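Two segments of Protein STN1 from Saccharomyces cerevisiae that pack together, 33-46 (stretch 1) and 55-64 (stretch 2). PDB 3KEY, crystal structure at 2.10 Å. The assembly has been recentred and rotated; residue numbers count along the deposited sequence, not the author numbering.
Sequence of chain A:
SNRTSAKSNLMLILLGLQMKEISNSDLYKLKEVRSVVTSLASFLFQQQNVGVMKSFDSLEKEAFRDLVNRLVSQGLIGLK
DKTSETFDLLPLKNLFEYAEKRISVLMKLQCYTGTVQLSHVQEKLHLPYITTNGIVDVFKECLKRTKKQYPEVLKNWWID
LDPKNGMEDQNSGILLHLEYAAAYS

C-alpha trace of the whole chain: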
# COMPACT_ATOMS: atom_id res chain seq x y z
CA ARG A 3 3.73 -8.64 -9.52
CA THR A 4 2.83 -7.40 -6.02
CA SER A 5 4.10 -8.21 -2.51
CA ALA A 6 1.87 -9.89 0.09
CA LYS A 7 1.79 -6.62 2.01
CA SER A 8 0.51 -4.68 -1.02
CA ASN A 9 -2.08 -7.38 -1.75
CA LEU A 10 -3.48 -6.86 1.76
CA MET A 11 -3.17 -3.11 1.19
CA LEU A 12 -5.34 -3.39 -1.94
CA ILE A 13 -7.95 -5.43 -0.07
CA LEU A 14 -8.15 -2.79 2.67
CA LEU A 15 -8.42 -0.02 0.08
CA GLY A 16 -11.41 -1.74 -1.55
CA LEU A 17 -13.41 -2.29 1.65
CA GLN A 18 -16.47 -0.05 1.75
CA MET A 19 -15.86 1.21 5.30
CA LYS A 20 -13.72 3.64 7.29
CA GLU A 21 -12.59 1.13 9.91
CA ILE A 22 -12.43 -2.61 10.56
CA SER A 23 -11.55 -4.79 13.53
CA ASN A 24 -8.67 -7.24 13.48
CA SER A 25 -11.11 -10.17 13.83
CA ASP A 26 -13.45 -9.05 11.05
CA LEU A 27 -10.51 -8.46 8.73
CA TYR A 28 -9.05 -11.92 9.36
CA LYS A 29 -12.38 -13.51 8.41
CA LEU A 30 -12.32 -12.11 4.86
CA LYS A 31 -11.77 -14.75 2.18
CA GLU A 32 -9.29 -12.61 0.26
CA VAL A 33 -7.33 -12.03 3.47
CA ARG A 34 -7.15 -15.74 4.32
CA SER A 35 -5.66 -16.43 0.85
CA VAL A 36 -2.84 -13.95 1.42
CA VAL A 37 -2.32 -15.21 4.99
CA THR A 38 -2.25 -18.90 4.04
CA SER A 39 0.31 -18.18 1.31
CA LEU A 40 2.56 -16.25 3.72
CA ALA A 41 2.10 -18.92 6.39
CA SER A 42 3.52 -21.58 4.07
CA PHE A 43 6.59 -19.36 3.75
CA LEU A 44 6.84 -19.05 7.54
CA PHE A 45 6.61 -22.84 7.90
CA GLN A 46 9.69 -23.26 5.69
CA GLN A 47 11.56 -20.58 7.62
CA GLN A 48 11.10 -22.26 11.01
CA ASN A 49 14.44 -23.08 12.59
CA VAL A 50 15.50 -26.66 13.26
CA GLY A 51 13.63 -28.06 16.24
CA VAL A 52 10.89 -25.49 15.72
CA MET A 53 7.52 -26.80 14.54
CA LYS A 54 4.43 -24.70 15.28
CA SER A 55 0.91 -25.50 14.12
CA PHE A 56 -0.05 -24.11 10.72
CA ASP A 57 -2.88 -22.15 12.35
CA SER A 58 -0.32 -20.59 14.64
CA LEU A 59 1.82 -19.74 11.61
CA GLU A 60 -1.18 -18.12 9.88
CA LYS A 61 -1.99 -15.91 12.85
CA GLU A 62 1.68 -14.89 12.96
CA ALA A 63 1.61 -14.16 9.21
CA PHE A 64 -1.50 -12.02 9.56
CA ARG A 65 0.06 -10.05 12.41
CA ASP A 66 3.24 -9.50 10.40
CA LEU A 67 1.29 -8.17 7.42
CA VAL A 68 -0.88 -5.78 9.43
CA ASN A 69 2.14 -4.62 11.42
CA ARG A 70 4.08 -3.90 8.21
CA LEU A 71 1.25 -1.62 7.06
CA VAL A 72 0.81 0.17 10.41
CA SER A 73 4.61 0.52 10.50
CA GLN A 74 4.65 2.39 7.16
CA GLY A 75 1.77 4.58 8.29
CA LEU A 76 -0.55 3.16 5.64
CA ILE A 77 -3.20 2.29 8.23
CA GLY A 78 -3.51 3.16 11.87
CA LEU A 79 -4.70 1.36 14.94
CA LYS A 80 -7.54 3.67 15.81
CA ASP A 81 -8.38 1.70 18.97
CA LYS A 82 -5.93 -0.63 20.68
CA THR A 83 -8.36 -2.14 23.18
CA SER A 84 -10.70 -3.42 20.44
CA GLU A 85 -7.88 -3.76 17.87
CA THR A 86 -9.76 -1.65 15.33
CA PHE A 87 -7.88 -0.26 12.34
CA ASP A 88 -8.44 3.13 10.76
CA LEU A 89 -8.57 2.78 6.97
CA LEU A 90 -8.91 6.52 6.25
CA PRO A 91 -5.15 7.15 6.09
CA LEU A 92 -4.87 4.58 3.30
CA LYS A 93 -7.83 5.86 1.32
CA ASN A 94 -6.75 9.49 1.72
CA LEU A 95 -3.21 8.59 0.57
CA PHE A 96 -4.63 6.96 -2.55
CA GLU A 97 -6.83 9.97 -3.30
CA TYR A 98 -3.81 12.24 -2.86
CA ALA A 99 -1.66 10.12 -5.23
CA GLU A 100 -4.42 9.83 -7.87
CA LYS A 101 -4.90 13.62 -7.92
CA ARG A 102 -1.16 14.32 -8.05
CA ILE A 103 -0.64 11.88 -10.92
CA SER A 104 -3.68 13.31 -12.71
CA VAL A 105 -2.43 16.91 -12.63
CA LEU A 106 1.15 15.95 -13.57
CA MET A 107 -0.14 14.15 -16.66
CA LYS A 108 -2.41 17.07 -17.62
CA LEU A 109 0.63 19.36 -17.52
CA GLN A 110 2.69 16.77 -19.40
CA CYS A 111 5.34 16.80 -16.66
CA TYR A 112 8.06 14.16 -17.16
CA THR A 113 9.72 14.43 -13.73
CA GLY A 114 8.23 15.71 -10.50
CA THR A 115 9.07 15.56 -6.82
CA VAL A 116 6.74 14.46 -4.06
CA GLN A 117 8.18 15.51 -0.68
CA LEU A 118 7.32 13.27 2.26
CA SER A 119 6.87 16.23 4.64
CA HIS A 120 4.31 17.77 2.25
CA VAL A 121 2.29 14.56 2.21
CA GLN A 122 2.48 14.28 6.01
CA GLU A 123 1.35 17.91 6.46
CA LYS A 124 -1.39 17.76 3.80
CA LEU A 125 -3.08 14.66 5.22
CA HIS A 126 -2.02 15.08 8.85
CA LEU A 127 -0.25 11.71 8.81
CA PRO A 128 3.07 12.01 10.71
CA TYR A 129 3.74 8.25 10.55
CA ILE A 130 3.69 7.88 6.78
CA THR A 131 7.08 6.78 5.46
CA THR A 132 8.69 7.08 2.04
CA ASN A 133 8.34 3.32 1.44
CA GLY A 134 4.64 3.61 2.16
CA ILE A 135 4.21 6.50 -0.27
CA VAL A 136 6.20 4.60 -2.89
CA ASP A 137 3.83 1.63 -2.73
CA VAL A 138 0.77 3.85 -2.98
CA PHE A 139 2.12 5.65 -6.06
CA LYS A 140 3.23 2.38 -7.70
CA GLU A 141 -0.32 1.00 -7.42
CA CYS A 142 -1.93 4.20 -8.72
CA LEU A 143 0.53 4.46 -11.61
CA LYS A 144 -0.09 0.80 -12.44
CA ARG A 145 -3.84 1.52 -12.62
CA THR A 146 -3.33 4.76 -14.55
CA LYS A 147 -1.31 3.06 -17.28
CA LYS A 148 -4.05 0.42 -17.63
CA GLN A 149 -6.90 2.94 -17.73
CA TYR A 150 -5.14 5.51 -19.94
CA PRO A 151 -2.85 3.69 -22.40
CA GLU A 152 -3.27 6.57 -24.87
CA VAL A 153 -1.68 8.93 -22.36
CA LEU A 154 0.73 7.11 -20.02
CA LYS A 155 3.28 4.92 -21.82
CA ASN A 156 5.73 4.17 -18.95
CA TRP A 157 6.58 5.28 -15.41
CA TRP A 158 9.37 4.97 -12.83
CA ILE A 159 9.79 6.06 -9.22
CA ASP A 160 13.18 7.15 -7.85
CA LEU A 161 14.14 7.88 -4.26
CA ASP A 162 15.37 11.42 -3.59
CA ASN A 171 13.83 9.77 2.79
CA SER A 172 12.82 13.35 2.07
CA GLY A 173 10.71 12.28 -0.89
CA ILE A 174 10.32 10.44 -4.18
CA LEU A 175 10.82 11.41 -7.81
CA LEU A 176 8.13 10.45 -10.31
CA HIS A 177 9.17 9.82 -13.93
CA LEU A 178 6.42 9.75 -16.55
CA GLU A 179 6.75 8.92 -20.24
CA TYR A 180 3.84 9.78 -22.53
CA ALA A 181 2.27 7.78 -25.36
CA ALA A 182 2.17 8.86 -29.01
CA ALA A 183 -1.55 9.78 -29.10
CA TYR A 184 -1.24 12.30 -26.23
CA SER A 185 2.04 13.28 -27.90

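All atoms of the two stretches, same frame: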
# COMPACT_ATOMS: atom_id res chain seq x y z
N VAL A 33 -8.39 -12.14 2.47
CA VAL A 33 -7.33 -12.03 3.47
C VAL A 33 -6.76 -13.40 3.82
O VAL A 33 -5.54 -13.57 3.92
CB VAL A 33 -7.84 -11.33 4.76
CG1 VAL A 33 -6.75 -11.31 5.82
CG2 VAL A 33 -8.27 -9.90 4.44
N ARG A 34 -7.63 -14.40 4.00
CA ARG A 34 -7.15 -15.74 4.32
C ARG A 34 -6.21 -16.28 3.23
O ARG A 34 -5.23 -16.94 3.54
CB ARG A 34 -8.33 -16.71 4.51
CG ARG A 34 -9.16 -16.47 5.77
CD ARG A 34 -8.27 -16.29 7.00
NE ARG A 34 -7.37 -17.42 7.24
CZ ARG A 34 -7.74 -18.60 7.73
NH1 ARG A 34 -9.02 -18.81 8.05
NH2 ARG A 34 -6.85 -19.56 7.91
N SER A 35 -6.50 -15.97 1.96
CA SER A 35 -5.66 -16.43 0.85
C SER A 35 -4.24 -15.90 1.00
O SER A 35 -3.27 -16.65 0.90
CB SER A 35 -6.23 -15.96 -0.49
OG SER A 35 -7.58 -16.35 -0.63
N VAL A 36 -4.13 -14.60 1.24
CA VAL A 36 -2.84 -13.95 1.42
C VAL A 36 -2.13 -14.54 2.64
O VAL A 36 -0.94 -14.85 2.59
CB VAL A 36 -3.01 -12.41 1.63
CG1 VAL A 36 -1.67 -11.77 1.94
CG2 VAL A 36 -3.62 -11.78 0.39
N VAL A 37 -2.87 -14.68 3.74
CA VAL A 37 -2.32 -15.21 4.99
C VAL A 37 -1.82 -16.66 4.86
O VAL A 37 -0.73 -17.00 5.31
CB VAL A 37 -3.37 -15.14 6.13
CG1 VAL A 37 -2.88 -15.89 7.35
CG2 VAL A 37 -3.64 -13.67 6.49
N THR A 38 -2.63 -17.50 4.23
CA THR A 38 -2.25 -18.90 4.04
C THR A 38 -0.96 -18.99 3.22
O THR A 38 -0.06 -19.76 3.54
CB THR A 38 -3.38 -19.67 3.33
OG1 THR A 38 -4.56 -19.61 4.14
CG2 THR A 38 -2.97 -21.13 3.10
N SER A 39 -0.88 -18.19 2.16
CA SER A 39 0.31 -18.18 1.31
C SER A 39 1.55 -17.78 2.11
O SER A 39 2.60 -18.43 2.01
CB SER A 39 0.10 -17.22 0.13
OG SER A 39 1.27 -17.13 -0.67
N LEU A 40 1.44 -16.72 2.91
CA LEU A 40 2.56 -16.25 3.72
C LEU A 40 2.91 -17.28 4.80
O LEU A 40 4.08 -17.46 5.15
CB LEU A 40 2.21 -14.91 4.39
CG LEU A 40 3.31 -13.89 4.68
CD1 LEU A 40 2.79 -12.85 5.68
CD2 LEU A 40 4.55 -14.55 5.23
N ALA A 41 1.89 -17.93 5.34
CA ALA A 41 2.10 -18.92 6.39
C ALA A 41 2.95 -20.08 5.88
O ALA A 41 3.80 -20.61 6.62
CB ALA A 41 0.76 -19.43 6.92
N SER A 42 2.74 -20.47 4.62
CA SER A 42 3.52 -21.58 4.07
C SER A 42 4.98 -21.15 3.98
O SER A 42 5.89 -21.98 4.11
CB SER A 42 2.99 -22.01 2.70
OG SER A 42 3.54 -21.24 1.66
N PHE A 43 5.22 -19.86 3.79
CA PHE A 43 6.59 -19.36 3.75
C PHE A 43 7.17 -19.42 5.16
O PHE A 43 8.32 -19.84 5.36
CB PHE A 43 6.65 -17.92 3.23
CG PHE A 43 8.01 -17.27 3.37
CD1 PHE A 43 8.26 -16.34 4.38
CD2 PHE A 43 9.06 -17.62 2.52
CE1 PHE A 43 9.52 -15.77 4.54
CE2 PHE A 43 10.33 -17.05 2.67
CZ PHE A 43 10.56 -16.13 3.68
N LEU A 44 6.38 -19.03 6.16
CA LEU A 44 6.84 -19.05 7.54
C LEU A 44 7.15 -20.48 8.00
O LEU A 44 8.08 -20.70 8.78
CB LEU A 44 5.81 -18.40 8.49
CG LEU A 44 5.52 -16.91 8.30
CD1 LEU A 44 4.57 -16.43 9.39
CD2 LEU A 44 6.82 -16.11 8.34
N PHE A 45 6.37 -21.45 7.53
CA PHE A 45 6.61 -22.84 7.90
C PHE A 45 8.02 -23.26 7.45
O PHE A 45 8.75 -23.90 8.21
CB PHE A 45 5.58 -23.76 7.26
CG PHE A 45 5.79 -25.22 7.57
CD1 PHE A 45 5.33 -25.76 8.76
CD2 PHE A 45 6.49 -26.04 6.69
CE1 PHE A 45 5.55 -27.11 9.07
CE2 PHE A 45 6.72 -27.38 6.99
CZ PHE A 45 6.25 -27.91 8.19
N GLN A 46 8.38 -22.91 6.22
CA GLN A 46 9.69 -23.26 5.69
C GLN A 46 10.82 -22.58 6.44
O GLN A 46 11.90 -23.15 6.58
CB GLN A 46 9.82 -22.87 4.21
CG GLN A 46 8.66 -23.30 3.33
CD GLN A 46 9.08 -23.57 1.89
OE1 GLN A 46 9.97 -22.90 1.36
NE2 GLN A 46 8.43 -24.54 1.25
N SER A 55 2.07 -25.11 14.90
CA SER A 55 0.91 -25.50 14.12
C SER A 55 0.74 -24.52 12.96
O SER A 55 1.15 -23.36 13.06
CB SER A 55 -0.35 -25.48 15.00
OG SER A 55 -0.63 -24.17 15.44
N PHE A 56 0.14 -24.98 11.87
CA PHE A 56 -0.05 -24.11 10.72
C PHE A 56 -0.94 -22.92 11.09
O PHE A 56 -0.72 -21.79 10.64
CB PHE A 56 -0.68 -24.88 9.56
CG PHE A 56 -0.52 -24.21 8.23
CD1 PHE A 56 0.70 -24.24 7.57
CD2 PHE A 56 -1.59 -23.56 7.63
CE1 PHE A 56 0.86 -23.62 6.33
CE2 PHE A 56 -1.45 -22.94 6.39
CZ PHE A 56 -0.22 -22.97 5.74
N ASP A 57 -1.96 -23.19 11.90
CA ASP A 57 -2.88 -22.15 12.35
C ASP A 57 -2.10 -21.08 13.09
O ASP A 57 -2.34 -19.88 12.92
CB ASP A 57 -3.95 -22.77 13.25
CG ASP A 57 -4.87 -21.73 13.88
OD1 ASP A 57 -4.52 -21.20 14.96
OD2 ASP A 57 -5.94 -21.43 13.29
N SER A 58 -1.14 -21.51 13.89
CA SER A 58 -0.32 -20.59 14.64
C SER A 58 0.51 -19.76 13.65
O SER A 58 0.68 -18.55 13.82
CB SER A 58 0.59 -21.37 15.59
OG SER A 58 0.91 -20.59 16.73
N LEU A 59 1.02 -20.42 12.62
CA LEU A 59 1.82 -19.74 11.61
C LEU A 59 1.00 -18.72 10.83
O LEU A 59 1.51 -17.66 10.46
CB LEU A 59 2.45 -20.76 10.65
CG LEU A 59 3.50 -21.67 11.29
CD1 LEU A 59 3.90 -22.80 10.34
CD2 LEU A 59 4.71 -20.83 11.66
N GLU A 60 -0.28 -19.03 10.60
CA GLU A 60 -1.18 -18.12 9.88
C GLU A 60 -1.47 -16.86 10.70
O GLU A 60 -1.48 -15.75 10.17
CB GLU A 60 -2.51 -18.82 9.55
CG GLU A 60 -2.41 -19.92 8.50
CD GLU A 60 -3.76 -20.57 8.22
OE1 GLU A 60 -4.42 -21.00 9.19
OE2 GLU A 60 -4.16 -20.64 7.04
N LYS A 61 -1.72 -17.04 11.99
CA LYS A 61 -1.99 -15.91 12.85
C LYS A 61 -0.75 -15.02 12.96
O LYS A 61 -0.85 -13.80 13.05
CB LYS A 61 -2.47 -16.39 14.22
CG LYS A 61 -3.88 -16.97 14.13
CD LYS A 61 -4.36 -17.60 15.42
CE LYS A 61 -5.80 -18.08 15.25
NZ LYS A 61 -6.32 -18.73 16.48
N GLU A 62 0.43 -15.64 12.91
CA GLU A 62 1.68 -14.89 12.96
C GLU A 62 1.89 -14.15 11.63
O GLU A 62 2.42 -13.03 11.60
CB GLU A 62 2.85 -15.84 13.23
CG GLU A 62 4.22 -15.20 13.11
CD GLU A 62 5.35 -16.15 13.51
OE1 GLU A 62 6.53 -15.81 13.26
OE2 GLU A 62 5.07 -17.23 14.09
N ALA A 63 1.47 -14.77 10.53
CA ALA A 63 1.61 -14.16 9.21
C ALA A 63 0.72 -12.93 9.11
O ALA A 63 1.13 -11.89 8.62
CB ALA A 63 1.24 -15.17 8.11
N PHE A 64 -0.52 -13.09 9.58
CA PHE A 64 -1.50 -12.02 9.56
C PHE A 64 -1.02 -10.82 10.38
O PHE A 64 -1.15 -9.68 9.96
CB PHE A 64 -2.82 -12.54 10.12
CG PHE A 64 -3.89 -11.50 10.25
CD1 PHE A 64 -4.40 -10.86 9.13
CD2 PHE A 64 -4.40 -11.16 11.50
CE1 PHE A 64 -5.41 -9.91 9.25
CE2 PHE A 64 -5.41 -10.21 11.63
CZ PHE A 64 -5.91 -9.58 10.50

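The polar part of this helix-helix contact centres on the carboxylate of E60. E60 OE2 lies 3.0 Å from R34 NH2, a salt bridge in which the oxygen sits at the guanidinium edge, near its plane, where the N-H bonds point. The same E60 OE2 is 3.1 Å from T38 OG1, within hydrogen-bonding distance, but T38 OG1 is also 2.8 Å from R34 O, and the geometry does not settle which acceptor takes the single hydroxyl proton. E60 reaches these partners although its CA-to-CB bond points sideways: the side chain fits among R34, T38, V37 and A41, with E60 CG 3.6 Å from A41 CB.

The backbone groups nearest the contact are engaged within their own helices. A41 N donates to V37 O (2.8 Å), and F64 N to E60 O (2.9 Å); the approach of V37 CG1 to E60 O, 3.2 Å, is therefore packing against an acceptor already engaged. At the start of the second helix, S55 OG caps S58 N at 3.1 Å, with an N-H...acceptor angle of 145°.

Away from E60 the contact is apolar. A63 fits among V37, L40, A41 and L44, its CB 3.7 Å from L40 CD1 and 3.8 Å from L44 CD1. The small A41 and A63 accompany a closest axis approach of 8.1 Å.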